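Local coordinates for protein IMPACT family member YigZ (Escherichia coli, PDB 1VI7) that is of uncertain function but may bind anions and guanyl ribonucleotides and hydrolyse ribonucleoside triphosphates, at residues 139-151 / 170-182. Residues are numbered along the deposited sequence; the frame is centred on the assembly and turned at random.
Sequences LTEYTLQCEYHQL and YQAFVLLRVALPA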
loop_
_atom_site.group_PDB
_atom_site.type_symbol
_atom_site.label_atom_id
_atom_site.label_comp_id
_atom_site.label_asym_id
_atom_site.label_seq_id
_atom_site.Cartn_x
_atom_site.Cartn_y
_atom_site.Cartn_z
ATOM N N LEU A 139 1.752 -0.575 12.793
ATOM C CA LEU A 139 1.282 -0.883 14.129
ATOM C C LEU A 139 1.569 -2.352 14.478
ATOM O O LEU A 139 1.313 -3.227 13.646
ATOM C CB LEU A 139 -0.253 -0.786 14.103
ATOM C CG LEU A 139 -0.954 0.469 14.550
ATOM C CD1 LEU A 139 -0.023 1.649 14.738
ATOM C CD2 LEU A 139 -2.090 0.825 13.590
ATOM N N THR A 140 1.833 -2.623 15.743
ATOM C CA THR A 140 1.939 -4.023 16.190
ATOM C C THR A 140 0.591 -4.477 16.745
ATOM O O THR A 140 -0.209 -3.630 17.171
ATOM C CB THR A 140 3.040 -4.192 17.237
ATOM O OG1 THR A 140 4.310 -3.946 16.597
ATOM C CG2 THR A 140 3.044 -5.602 17.805
ATOM N N GLU A 141 0.244 -5.751 16.614
ATOM C CA GLU A 141 -1.063 -6.207 17.079
ATOM C C GLU A 141 -0.941 -7.127 18.282
ATOM O O GLU A 141 -0.138 -8.056 18.290
ATOM C CB GLU A 141 -1.823 -6.945 15.999
ATOM C CG GLU A 141 -2.140 -6.177 14.740
ATOM C CD GLU A 141 -3.188 -6.891 13.889
ATOM O OE1 GLU A 141 -3.167 -8.148 13.854
ATOM O OE2 GLU A 141 -4.060 -6.200 13.318
ATOM N N TYR A 142 -1.781 -6.891 19.281
ATOM C CA TYR A 142 -1.809 -7.719 20.488
ATOM C C TYR A 142 -3.232 -8.164 20.851
ATOM O O TYR A 142 -4.192 -7.649 20.315
ATOM C CB TYR A 142 -1.339 -6.888 21.694
ATOM C CG TYR A 142 0.009 -6.270 21.597
ATOM C CD1 TYR A 142 0.214 -5.037 20.970
ATOM C CD2 TYR A 142 1.104 -6.915 22.159
ATOM C CE1 TYR A 142 1.472 -4.469 20.906
ATOM C CE2 TYR A 142 2.376 -6.375 22.072
ATOM C CZ TYR A 142 2.537 -5.156 21.451
ATOM O OH TYR A 142 3.793 -4.607 21.363
ATOM N N THR A 143 -3.367 -9.057 21.842
ATOM C CA THR A 143 -4.729 -9.394 22.277
ATOM C C THR A 143 -4.874 -9.024 23.771
ATOM O O THR A 143 -3.874 -8.794 24.449
ATOM C CB THR A 143 -5.261 -10.766 22.042
ATOM O OG1 THR A 143 -4.527 -11.717 22.815
ATOM C CG2 THR A 143 -5.286 -11.223 20.607
ATOM N N LEU A 144 -6.120 -8.847 24.176
ATOM C CA LEU A 144 -6.402 -8.352 25.528
ATOM C C LEU A 144 -7.799 -8.733 25.969
ATOM O O LEU A 144 -8.786 -8.398 25.334
ATOM C CB LEU A 144 -6.225 -6.819 25.513
ATOM C CG LEU A 144 -6.582 -6.083 26.795
ATOM C CD1 LEU A 144 -5.604 -6.473 27.907
ATOM C CD2 LEU A 144 -6.648 -4.575 26.602
ATOM N N GLN A 145 -7.888 -9.468 27.061
ATOM C CA GLN A 145 -9.239 -9.885 27.573
ATOM C C GLN A 145 -9.536 -9.030 28.819
ATOM O O GLN A 145 -8.665 -8.829 29.666
ATOM C CB GLN A 145 -9.337 -11.348 27.733
ATOM C CG GLN A 145 -10.370 -12.075 28.477
ATOM C CD GLN A 145 -10.119 -13.593 28.531
ATOM O OE1 GLN A 145 -9.115 -14.009 29.124
ATOM N NE2 GLN A 145 -11.025 -14.391 27.956
ATOM N N CYS A 146 -10.643 -8.291 28.701
ATOM C CA CYS A 146 -11.170 -7.417 29.707
ATOM C C CYS A 146 -12.662 -7.575 29.996
ATOM O O CYS A 146 -13.454 -8.154 29.264
ATOM C CB CYS A 146 -10.926 -5.960 29.258
ATOM S SG CYS A 146 -12.016 -5.403 27.965
ATOM N N GLU A 147 -13.127 -6.776 30.954
ATOM C CA GLU A 147 -14.538 -6.808 31.342
ATOM C C GLU A 147 -15.335 -5.722 30.687
ATOM O O GLU A 147 -14.789 -4.648 30.377
ATOM C CB GLU A 147 -14.596 -6.696 32.887
ATOM C CG GLU A 147 -13.810 -7.819 33.541
ATOM C CD GLU A 147 -14.470 -8.465 34.714
ATOM O OE1 GLU A 147 -15.689 -8.739 34.639
ATOM O OE2 GLU A 147 -13.772 -8.705 35.735
ATOM N N TYR A 148 -16.654 -5.832 30.569
ATOM C CA TYR A 148 -17.431 -4.797 29.913
ATOM C C TYR A 148 -17.334 -3.419 30.547
ATOM O O TYR A 148 -17.622 -2.411 29.879
ATOM C CB TYR A 148 -18.915 -5.202 29.820
ATOM C CG TYR A 148 -19.154 -6.277 28.793
ATOM C CD1 TYR A 148 -19.011 -7.604 29.147
ATOM C CD2 TYR A 148 -19.425 -5.995 27.461
ATOM C CE1 TYR A 148 -19.140 -8.607 28.228
ATOM C CE2 TYR A 148 -19.616 -6.999 26.530
ATOM C CZ TYR A 148 -19.501 -8.311 26.926
ATOM O OH TYR A 148 -19.628 -9.348 26.026
ATOM N N HIS A 149 -17.140 -3.336 31.855
ATOM C CA HIS A 149 -17.066 -2.092 32.578
ATOM C C HIS A 149 -15.704 -1.434 32.401
ATOM O O HIS A 149 -15.405 -0.407 33.027
ATOM C CB HIS A 149 -17.375 -2.267 34.069
ATOM C CG HIS A 149 -16.340 -3.012 34.823
ATOM N ND1 HIS A 149 -15.158 -2.416 35.221
ATOM C CD2 HIS A 149 -16.238 -4.304 35.207
ATOM C CE1 HIS A 149 -14.382 -3.288 35.846
ATOM N NE2 HIS A 149 -14.998 -4.461 35.826
ATOM N N GLN A 150 -14.799 -2.085 31.687
ATOM C CA GLN A 150 -13.502 -1.546 31.347
ATOM C C GLN A 150 -13.402 -1.162 29.873
ATOM O O GLN A 150 -12.462 -0.494 29.472
ATOM C CB GLN A 150 -12.380 -2.504 31.721
ATOM C CG GLN A 150 -12.412 -2.986 33.149
ATOM C CD GLN A 150 -11.537 -4.194 33.404
ATOM O OE1 GLN A 150 -11.691 -5.275 32.838
ATOM N NE2 GLN A 150 -10.602 -4.041 34.321
ATOM N N LEU A 151 -14.364 -1.481 29.042
ATOM C CA LEU A 151 -14.354 -1.140 27.630
ATOM C C LEU A 151 -14.064 0.315 27.347
ATOM O O LEU A 151 -12.903 0.634 27.035
ATOM C CB LEU A 151 -15.631 -1.573 26.938
ATOM C CG LEU A 151 -15.491 -2.050 25.495
ATOM C CD1 LEU A 151 -14.321 -3.007 25.366
ATOM C CD2 LEU A 151 -16.792 -2.725 25.056
ATOM N N TYR A 170 -17.693 -10.183 21.814
ATOM C CA TYR A 170 -18.468 -10.051 23.043
ATOM C C TYR A 170 -19.025 -11.373 23.526
ATOM O O TYR A 170 -20.067 -11.830 23.118
ATOM C CB TYR A 170 -19.514 -8.959 22.933
ATOM C CG TYR A 170 -18.948 -7.619 22.502
ATOM C CD1 TYR A 170 -19.452 -6.996 21.359
ATOM C CD2 TYR A 170 -17.907 -7.007 23.175
ATOM C CE1 TYR A 170 -18.928 -5.792 20.905
ATOM C CE2 TYR A 170 -17.380 -5.814 22.733
ATOM C CZ TYR A 170 -17.895 -5.205 21.608
ATOM O OH TYR A 170 -17.337 -4.016 21.222
ATOM N N GLN A 171 -18.296 -11.979 24.444
ATOM C CA GLN A 171 -18.593 -13.241 25.089
ATOM C C GLN A 171 -18.965 -12.995 26.561
ATOM O O GLN A 171 -19.606 -11.999 26.954
ATOM C CB GLN A 171 -17.368 -14.143 25.000
ATOM C CG GLN A 171 -16.493 -14.124 23.788
ATOM C CD GLN A 171 -15.010 -13.958 24.087
ATOM O OE1 GLN A 171 -14.284 -14.913 24.381
ATOM N NE2 GLN A 171 -14.600 -12.698 24.030
ATOM N N ALA A 172 -18.510 -13.871 27.474
ATOM C CA ALA A 172 -18.807 -13.621 28.904
ATOM C C ALA A 172 -17.923 -12.425 29.310
ATOM O O ALA A 172 -18.197 -11.678 30.226
ATOM C CB ALA A 172 -18.537 -14.834 29.744
ATOM N N PHE A 173 -16.779 -12.359 28.641
ATOM C CA PHE A 173 -15.805 -11.306 28.765
ATOM C C PHE A 173 -15.548 -10.696 27.384
ATOM O O PHE A 173 -16.014 -11.255 26.381
ATOM C CB PHE A 173 -14.451 -11.823 29.260
ATOM C CG PHE A 173 -14.514 -12.394 30.635
ATOM C CD1 PHE A 173 -13.963 -13.625 30.919
ATOM C CD2 PHE A 173 -15.128 -11.666 31.653
ATOM C CE1 PHE A 173 -14.018 -14.123 32.215
ATOM C CE2 PHE A 173 -15.194 -12.167 32.936
ATOM C CZ PHE A 173 -14.656 -13.407 33.213
ATOM N N VAL A 174 -14.729 -9.651 27.366
ATOM C CA VAL A 174 -14.502 -9.036 26.042
ATOM C C VAL A 174 -13.175 -9.504 25.514
ATOM O O VAL A 174 -12.237 -9.641 26.296
ATOM C CB VAL A 174 -14.567 -7.515 26.079
ATOM C CG1 VAL A 174 -14.437 -6.967 24.646
ATOM C CG2 VAL A 174 -15.842 -6.988 26.723
ATOM N N LEU A 175 -13.138 -10.009 24.285
ATOM C CA LEU A 175 -11.869 -10.388 23.721
ATOM C C LEU A 175 -11.545 -9.423 22.558
ATOM O O LEU A 175 -12.243 -9.350 21.583
ATOM C CB LEU A 175 -11.659 -11.797 23.284
ATOM C CG LEU A 175 -10.158 -12.026 22.898
ATOM C CD1 LEU A 175 -9.401 -12.478 24.128
ATOM C CD2 LEU A 175 -10.036 -12.916 21.689
ATOM N N LEU A 176 -10.541 -8.631 22.867
ATOM C CA LEU A 176 -10.063 -7.537 22.029
ATOM C C LEU A 176 -8.751 -7.928 21.335
ATOM O O LEU A 176 -7.855 -8.631 21.853
ATOM C CB LEU A 176 -9.869 -6.343 22.951
ATOM C CG LEU A 176 -10.574 -5.028 22.914
ATOM C CD1 LEU A 176 -12.055 -4.995 22.652
ATOM C CD2 LEU A 176 -10.306 -4.242 24.228
ATOM N N ARG A 177 -8.625 -7.508 20.099
ATOM C CA ARG A 177 -7.431 -7.652 19.264
ATOM C C ARG A 177 -6.971 -6.198 19.037
ATOM O O ARG A 177 -7.850 -5.418 18.596
ATOM C CB ARG A 177 -7.846 -8.252 17.929
ATOM C CG ARG A 177 -6.755 -8.327 16.880
ATOM C CD ARG A 177 -5.543 -9.017 17.420
ATOM N NE ARG A 177 -4.738 -9.780 16.548
ATOM C CZ ARG A 177 -4.952 -10.478 15.460
ATOM N NH1 ARG A 177 -6.164 -10.558 14.921
ATOM N NH2 ARG A 177 -3.923 -11.126 14.891
ATOM N N VAL A 178 -5.997 -5.684 19.781
ATOM C CA VAL A 178 -5.601 -4.287 19.634
ATOM C C VAL A 178 -4.305 -4.130 18.842
ATOM O O VAL A 178 -3.548 -5.080 18.734
ATOM C CB VAL A 178 -5.380 -3.598 20.993
ATOM C CG1 VAL A 178 -6.718 -3.267 21.625
ATOM C CG2 VAL A 178 -4.527 -4.505 21.878
ATOM N N ALA A 179 -4.123 -2.934 18.313
ATOM C CA ALA A 179 -2.970 -2.544 17.538
ATOM C C ALA A 179 -2.465 -1.162 17.979
ATOM O O ALA A 179 -3.192 -0.180 17.898
ATOM C CB ALA A 179 -3.294 -2.499 16.047
ATOM N N LEU A 180 -1.177 -1.097 18.287
ATOM C CA LEU A 180 -0.576 0.184 18.636
ATOM C C LEU A 180 0.919 0.207 18.338
ATOM O O LEU A 180 1.592 -0.826 18.365
ATOM C CB LEU A 180 -0.799 0.428 20.140
ATOM C CG LEU A 180 -0.110 -0.617 21.048
ATOM C CD1 LEU A 180 0.274 0.010 22.367
ATOM C CD2 LEU A 180 -1.026 -1.800 21.265
ATOM N N PRO A 181 1.451 1.402 18.143
ATOM C CA PRO A 181 2.874 1.576 17.888
ATOM C C PRO A 181 3.672 0.701 18.831
ATOM O O PRO A 181 3.297 0.578 19.996
ATOM C CB PRO A 181 3.066 3.051 18.224
ATOM C CG PRO A 181 1.792 3.663 17.714
ATOM C CD PRO A 181 0.734 2.685 18.161
ATOM N N ALA A 182 4.790 0.135 18.367
ATOM C CA ALA A 182 5.598 -0.691 19.270
ATOM C C ALA A 182 6.376 0.172 20.255
ATOM O O ALA A 182 6.969 -0.347 21.207
ATOM C CB ALA A 182 6.509 -1.635 18.518
#
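Y170 meets Y148 and L151 just beyond the C146-V174 end of two paired antiparallel strands, 140-146 and 174-180; these are the central strands, first and third in chain order, of a ferredoxin-like βαββαβ fold, whose helices 151-160 and 185-196 pack against one side of the sheet. The Y170 ring lies obliquely to that of Y148, planes at 42°, while its CE2 touches L151 CD2. Tyrosine suits position 148 because its ring offers an apolar face to V174 while its hydroxyl, at the rim, donates to Q171 O at 2.8 Å. V174 slots a methyl over that ring, CG2 standing 3.7 Å from the Y148 centroid and only 6° off its normal, a CH-pi contact. A chi1 of -175° sends CG1 anti to the backbone N, toward L151 CD1, and leaves CG2 for the tyrosine ring, a division that suits a β-branched valine. On the same sheet face L144 and C146 pack on I154, and L176, a buried leucine suited to this side, joins the row through its CD1 against L151 CD1. R177 turns to the other face, where its bent chain passes T143 CG2 and brings the guanidinium under E141. There E141 OE1 sits 3.2 Å from R177 NH2 but over the guanidinium face, so the salt bridge rests on charge rather than on a directed N-H. V178 returns to the helix-covered side and exchanges two backbone hydrogen bonds with Y142. A179 faces E141 in a non-hydrogen-bonded pair, CA to CA 4.2 Å, and its small CB rests against L139 CB. Last, L180 crosses Y142 at about a right angle, its CD2 lying 3.5 Å from Y142 CD1.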